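Local coordinates for glycosyl hydrolases family 2, sugar binding domain protein (Bacteroides uniformis str. 3978 T3 ii, PDB 6D1P), which is a gut-bacterial beta-glucuronidase of glycoside hydrolase family 2, hydrolysing the glycosidic bond of beta-D-glucuronides, at the interface of chains A and B. Residues are numbered along the deposited sequence; one frame, centred on the assembly and turned at random. Chains: chain A/B, Glycosyl hydrolases family 2, sugar binding domain protein.

Contact 1: the interface of chains A and B. Residues chain A 181, 391, 431, 585; chain B 58-59, 61.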
# COMPACT_ATOMS: atom_id res chain seq x y z
N MET A 181 -2.09 8.72 -18.41
CA MET A 181 -3.25 9.56 -18.68
C MET A 181 -4.43 8.76 -19.24
O MET A 181 -5.52 9.32 -19.35
CB MET A 181 -2.85 10.68 -19.64
CG MET A 181 -1.67 11.51 -19.12
SD MET A 181 -1.27 12.92 -20.16
CE MET A 181 -2.70 13.96 -19.85
N ARG A 391 -2.50 7.93 -25.61
CA ARG A 391 -2.35 9.24 -24.97
C ARG A 391 -0.90 9.56 -24.57
O ARG A 391 -0.05 8.67 -24.52
CB ARG A 391 -3.24 9.37 -23.73
CG ARG A 391 -4.75 9.38 -24.04
CD ARG A 391 -5.60 9.58 -22.79
NE ARG A 391 -7.01 9.63 -23.18
CZ ARG A 391 -8.03 9.80 -22.33
NH1 ARG A 391 -7.81 9.93 -21.02
NH2 ARG A 391 -9.27 9.84 -22.81
N TRP A 431 -3.44 13.68 -27.54
CA TRP A 431 -3.59 14.12 -26.16
C TRP A 431 -2.20 14.29 -25.53
O TRP A 431 -1.51 13.29 -25.29
CB TRP A 431 -4.40 13.10 -25.37
CG TRP A 431 -5.01 13.63 -24.14
CD1 TRP A 431 -4.39 14.37 -23.18
CD2 TRP A 431 -6.36 13.45 -23.69
NE1 TRP A 431 -5.27 14.69 -22.18
CE2 TRP A 431 -6.49 14.13 -22.46
CE3 TRP A 431 -7.48 12.79 -24.21
CZ2 TRP A 431 -7.68 14.17 -21.74
CZ3 TRP A 431 -8.67 12.84 -23.50
CH2 TRP A 431 -8.77 13.54 -22.29
N LEU A 585 -9.17 7.60 -13.31
CA LEU A 585 -9.34 9.01 -13.62
C LEU A 585 -10.61 9.61 -13.05
O LEU A 585 -10.75 10.83 -13.04
CB LEU A 585 -9.35 9.21 -15.13
CG LEU A 585 -8.13 8.72 -15.91
CD1 LEU A 585 -8.23 9.25 -17.30
CD2 LEU A 585 -6.81 9.15 -15.23
N PRO B 58 -6.69 14.08 -16.78
CA PRO B 58 -5.93 12.89 -16.34
C PRO B 58 -4.79 13.18 -15.38
O PRO B 58 -4.47 12.32 -14.55
CB PRO B 58 -5.40 12.31 -17.66
CG PRO B 58 -6.40 12.76 -18.69
CD PRO B 58 -6.91 14.10 -18.24
N GLU B 59 -4.14 14.35 -15.46
CA GLU B 59 -3.01 14.59 -14.57
C GLU B 59 -3.44 15.00 -13.17
O GLU B 59 -2.57 15.32 -12.35
CB GLU B 59 -2.07 15.65 -15.17
CG GLU B 59 -2.68 17.04 -15.32
CD GLU B 59 -3.56 17.21 -16.59
OE1 GLU B 59 -3.68 16.27 -17.41
OE2 GLU B 59 -4.14 18.32 -16.77
N VAL B 61 -4.99 12.97 -11.09
CA VAL B 61 -4.73 11.79 -10.26
C VAL B 61 -3.33 11.31 -10.62
O VAL B 61 -2.80 11.65 -11.69
CB VAL B 61 -5.80 10.69 -10.47
CG1 VAL B 61 -7.21 11.21 -10.24
CG2 VAL B 61 -5.63 10.07 -11.86
O HOH W 1 -4.91 16.70 -19.97
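The 3-10 helix 58-60 of chain B and the loop after it press against loops of chain A that carry A:Met181, A:Arg391 and A:Leu585, and against the short strand 431-432. Both chains are the same family 2 beta-glucuronidase; A:Arg391, A:Trp431 and A:Leu585 belong to its TIM-barrel region. B:Pro58 is the knob of the contact, a compact ring with no side-chain polar atom to satisfy. Its CB packs on the A:Met181 side chain, 3.6 Å from CB, while its outer edge meets the indole tip to tip, CD lying 3.6 Å from A:Trp431 CZ2. A:Leu585 lies on another side of the proline and crosses B:Val61 at about a right angle, its CD2 methyl 3.7 Å from B:Val61 CG2. A:Arg391 braces this wall from behind. Its chain runs extended from CG to NE, laying the guanidinium against one face of the A:Trp431 ring, and NH1 donates in the guanidinium plane to the A:Met181 carbonyl O at 2.9 Å (152° at H). A leucine in its place would probably leave that carbonyl without its donor and let the indole turn, weakening the wall that B:Pro58 meets. Polar linkage across the contact runs through water: the indole NE1 of A:Trp431 and the carboxylate OE1 of B:Glu59 both bind water 1, at 3.0 Å and 2.9 Å. The bend of B:Glu59 at chi2 (-81°) turns that carboxylate back toward the water.

Contact 2: the interface of chains A and B. Residues chain A 84-85, 87, 172, 593; chain B 38, 40, 62-63.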
# COMPACT_ATOMS: atom_id res chain seq x y z
N ASN A 84 -5.44 5.58 -3.90
CA ASN A 84 -4.93 5.42 -5.25
C ASN A 84 -4.62 3.96 -5.49
O ASN A 84 -3.98 3.32 -4.65
CB ASN A 84 -3.68 6.26 -5.47
CG ASN A 84 -3.89 7.72 -5.18
OD1 ASN A 84 -4.89 8.33 -5.59
ND2 ASN A 84 -2.92 8.31 -4.46
N TYR A 85 -5.02 3.43 -6.64
CA TYR A 85 -4.74 2.03 -6.91
C TYR A 85 -3.24 1.81 -6.93
O TYR A 85 -2.47 2.69 -7.30
CB TYR A 85 -5.40 1.58 -8.23
CG TYR A 85 -4.67 1.88 -9.54
CD1 TYR A 85 -4.06 0.85 -10.25
CD2 TYR A 85 -4.64 3.15 -10.08
CE1 TYR A 85 -3.43 1.08 -11.45
CE2 TYR A 85 -4.00 3.41 -11.29
CZ TYR A 85 -3.40 2.36 -11.97
OH TYR A 85 -2.77 2.57 -13.18
N GLN A 87 0.50 1.06 -7.54
CA GLN A 87 1.37 1.09 -8.73
C GLN A 87 2.80 0.90 -8.26
O GLN A 87 3.46 1.84 -7.81
CB GLN A 87 1.21 2.39 -9.52
CG GLN A 87 -0.14 2.55 -10.15
CD GLN A 87 -0.27 3.84 -10.94
OE1 GLN A 87 -0.32 4.94 -10.37
NE2 GLN A 87 -0.31 3.72 -12.24
N ARG A 172 4.42 3.62 -12.11
CA ARG A 172 4.25 4.63 -13.14
C ARG A 172 5.55 4.85 -13.90
O ARG A 172 6.61 5.04 -13.29
CB ARG A 172 3.79 5.94 -12.51
CG ARG A 172 2.49 5.82 -11.83
CD ARG A 172 2.10 7.10 -11.16
NE ARG A 172 1.65 8.11 -12.11
CZ ARG A 172 0.39 8.23 -12.54
NH1 ARG A 172 -0.54 7.38 -12.13
NH2 ARG A 172 0.07 9.21 -13.38
N TYR A 593 -14.38 5.75 -9.32
CA TYR A 593 -13.38 5.01 -10.09
C TYR A 593 -13.99 3.98 -11.06
O TYR A 593 -13.30 3.03 -11.49
CB TYR A 593 -12.38 4.33 -9.15
CG TYR A 593 -11.56 5.31 -8.32
CD1 TYR A 593 -10.62 6.14 -8.93
CD2 TYR A 593 -11.73 5.41 -6.93
CE1 TYR A 593 -9.84 7.04 -8.18
CE2 TYR A 593 -10.96 6.32 -6.16
CZ TYR A 593 -10.01 7.12 -6.81
OH TYR A 593 -9.24 8.01 -6.10
N ILE B 38 2.81 11.79 -1.45
CA ILE B 38 2.11 10.62 -1.95
C ILE B 38 3.00 9.41 -1.75
O ILE B 38 4.23 9.48 -1.92
CB ILE B 38 1.70 10.80 -3.44
CG1 ILE B 38 0.86 9.61 -3.90
CG2 ILE B 38 2.92 11.06 -4.32
CD1 ILE B 38 0.35 9.74 -5.32
N GLN B 40 3.94 6.56 -3.13
CA GLN B 40 4.22 5.71 -4.28
C GLN B 40 5.21 6.47 -5.13
O GLN B 40 5.40 7.67 -4.93
CB GLN B 40 2.95 5.37 -5.08
CG GLN B 40 2.37 6.56 -5.84
CD GLN B 40 1.17 6.17 -6.68
OE1 GLN B 40 0.08 5.95 -6.16
NE2 GLN B 40 1.37 6.06 -7.99
N PRO B 62 -2.69 10.53 -9.74
CA PRO B 62 -3.11 10.12 -8.40
C PRO B 62 -3.20 11.31 -7.44
O PRO B 62 -2.67 12.37 -7.73
CB PRO B 62 -2.01 9.14 -7.99
CG PRO B 62 -0.82 9.54 -8.83
CD PRO B 62 -1.40 9.93 -10.13
N LEU B 63 -3.91 11.12 -6.34
CA LEU B 63 -4.13 12.17 -5.36
C LEU B 63 -2.99 12.19 -4.36
O LEU B 63 -2.50 11.15 -3.93
CB LEU B 63 -5.46 11.96 -4.62
CG LEU B 63 -6.67 11.73 -5.53
CD1 LEU B 63 -7.96 11.50 -4.72
CD2 LEU B 63 -6.82 12.90 -6.55
O HOH W 2 -0.71 6.65 -3.52
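Loops of the family 2 sugar-binding domain of chain A meet N-terminal loops of chain B, B:Pro62 and B:Leu63 facing A:Asn84, and B:Gln40 facing A:Gln87. A carboxamide can donate and accept at once, and A:Asn84 uses both ends on the backbone of one residue. Its ND2 gives a hydrogen bond to B:Leu63 O at 2.9 Å, in the carbonyl plane and on a lone pair. Its OD1 accepts from B:Leu63 N at 3.1 Å; that bond is straight at the hydrogen (169°), but the donor stands above the carbonyl plane of the amide. Having CG anti to the carbonyl carbon (chi1 -56°) turns the amide toward this backbone, where it pairs with N and O of one residue as the edge of a neighbouring strand might. ND2 also holds water 2, which passes to B:Gln40 OE1. The other end of B:Gln40, NE2, reaches A:Gln87 OE1 at 3.1 Å, the two amide planes standing 80° apart. That same oxygen accepts A:Arg172 NH1 at 3.0 Å, within both the carbonyl and guanidinium planes, so two donors grip it and the arginine helps fix the glutamine's rotation. Proline and arginine meet tip to tip: the CD of B:Pro62, which follows a cis peptide bond, rests on one guanidinium face toward its rim, 3.5 Å from A:Arg172 CZ. This suits both residues: the flat face takes apolar carbon while the N-H groups remain at the rim. The CB of B:Pro62 also touches the A:Asn84 amide, 3.7 Å from CG.

Contact 3: the interface of chains A and B. Residues chain A 172-174, 434; chain B 43-44, 46-47.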
# COMPACT_ATOMS: atom_id res chain seq x y z
N ARG A 172 4.42 3.62 -12.11
CA ARG A 172 4.25 4.63 -13.14
C ARG A 172 5.55 4.85 -13.90
O ARG A 172 6.61 5.04 -13.29
CB ARG A 172 3.79 5.94 -12.51
CG ARG A 172 2.49 5.82 -11.83
CD ARG A 172 2.10 7.10 -11.16
NE ARG A 172 1.65 8.11 -12.11
CZ ARG A 172 0.39 8.23 -12.54
NH1 ARG A 172 -0.54 7.38 -12.13
NH2 ARG A 172 0.07 9.21 -13.38
N ASP A 173 5.48 4.87 -15.23
CA ASP A 173 6.69 5.03 -16.03
C ASP A 173 6.32 5.76 -17.32
O ASP A 173 5.72 5.15 -18.22
CB ASP A 173 7.32 3.67 -16.30
CG ASP A 173 8.59 3.75 -17.10
OD1 ASP A 173 8.98 4.85 -17.55
OD2 ASP A 173 9.22 2.68 -17.28
N THR A 174 6.69 7.03 -17.44
CA THR A 174 6.25 7.76 -18.63
C THR A 174 6.93 7.29 -19.90
O THR A 174 6.47 7.65 -20.99
CB THR A 174 6.45 9.27 -18.46
OG1 THR A 174 7.85 9.59 -18.34
CG2 THR A 174 5.73 9.75 -17.21
N ASP A 434 2.44 13.93 -21.01
CA ASP A 434 3.41 13.11 -20.30
C ASP A 434 4.83 13.64 -20.44
O ASP A 434 5.69 13.23 -19.66
CB ASP A 434 3.32 11.66 -20.79
CG ASP A 434 2.38 10.82 -19.94
OD1 ASP A 434 1.63 11.41 -19.12
OD2 ASP A 434 2.41 9.58 -20.07
N GLY B 43 5.85 8.74 -12.30
CA GLY B 43 6.35 8.29 -13.59
C GLY B 43 7.61 9.00 -14.08
O GLY B 43 8.26 8.50 -14.99
N SER B 44 7.95 10.15 -13.51
CA SER B 44 9.11 10.93 -13.91
C SER B 44 9.07 12.20 -13.10
O SER B 44 8.01 12.53 -12.56
CB SER B 44 9.13 11.27 -15.40
OG SER B 44 8.15 12.27 -15.66
N TRP B 46 9.12 15.06 -14.34
CA TRP B 46 8.16 15.90 -15.05
C TRP B 46 6.74 15.59 -14.60
O TRP B 46 5.93 16.51 -14.40
CB TRP B 46 8.30 15.74 -16.56
CG TRP B 46 7.16 16.40 -17.29
CD1 TRP B 46 6.15 15.78 -17.98
CD2 TRP B 46 6.87 17.81 -17.35
NE1 TRP B 46 5.27 16.71 -18.47
CE2 TRP B 46 5.68 17.96 -18.10
CE3 TRP B 46 7.49 18.95 -16.82
CZ2 TRP B 46 5.11 19.22 -18.37
CZ3 TRP B 46 6.92 20.19 -17.08
CH2 TRP B 46 5.75 20.32 -17.85
N GLU B 47 6.41 14.32 -14.40
CA GLU B 47 5.08 14.01 -13.90
C GLU B 47 4.85 14.65 -12.54
O GLU B 47 3.73 15.09 -12.26
CB GLU B 47 4.86 12.50 -13.84
CG GLU B 47 3.38 12.14 -13.94
CD GLU B 47 3.09 10.67 -13.70
OE1 GLU B 47 3.48 10.14 -12.63
OE2 GLU B 47 2.46 10.05 -14.59
O HOH W 3 0.69 10.11 -16.72
O HOH W 4 10.44 8.28 -17.19
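Charge pairing joins A:Arg172 to B:Glu47 on the short helix 45-49 of chain B, in a side-on salt bridge between the sugar-binding-domain loop of one beta-glucuronidase chain and the N-terminal region of the other. The bent arginine chain (chi3 75°) presents NE and NH2 together. NE donates to OE1 at 2.8 Å on its syn side but tilted out of the carboxylate plane, whereas NH2 reaches OE2 at 2.8 Å from above that plane; the two flat groups are turned 48° apart, so the fork is twisted. Among the hydrogen bonds within chain B, B:Gly43 N also donates to B:Glu47 OE1, from the opposite face to NE, and so holds the carboxylate in place. B:Ser44 OG receives B:Glu47 N at 3.0 Å, a serine cap near the start of the helix. Backbone pairing across the contact is longer: A:Thr174 N donates to B:Gly43 O at 3.3 Å. Packing explains the small residue there, since B:Gly43 CA sits 3.6 Å from A:Arg172 CB and the CG2 methyl of A:Thr174 lies close by; a side chain could crowd this approach. Water completes the contact. Water 3 links A:Asp434 OD1 to B:Glu47 OE2, which stand 4.8 Å apart, and may ease repulsion if both are charged; A:Asp434 and A:Thr174 also contribute to a sodium site. Water 4 joins the hydroxyl OG1 of A:Thr174 to the carbonyl oxygen of B:Gly43, lying 3.1 Å from each of these two atoms.

The three contacts form one cluster: the C-alpha centres of contact 1 lie about 12 Å from those of contact 2 and 11 Å from those of contact 3, and contacts 2 and 3 are about 12 Å apart. A:Arg172 belongs to both contact 2 and contact 3, coupling the amide network to the salt bridge. Contacts 1 and 2 are joined along chain B, where the 3-10 helix 58-60 runs on into the residues after it. Two-fold symmetry repeats each contact with the chains exchanged, consistent with a dimer, although the structure alone does not show that this dimer forms in solution.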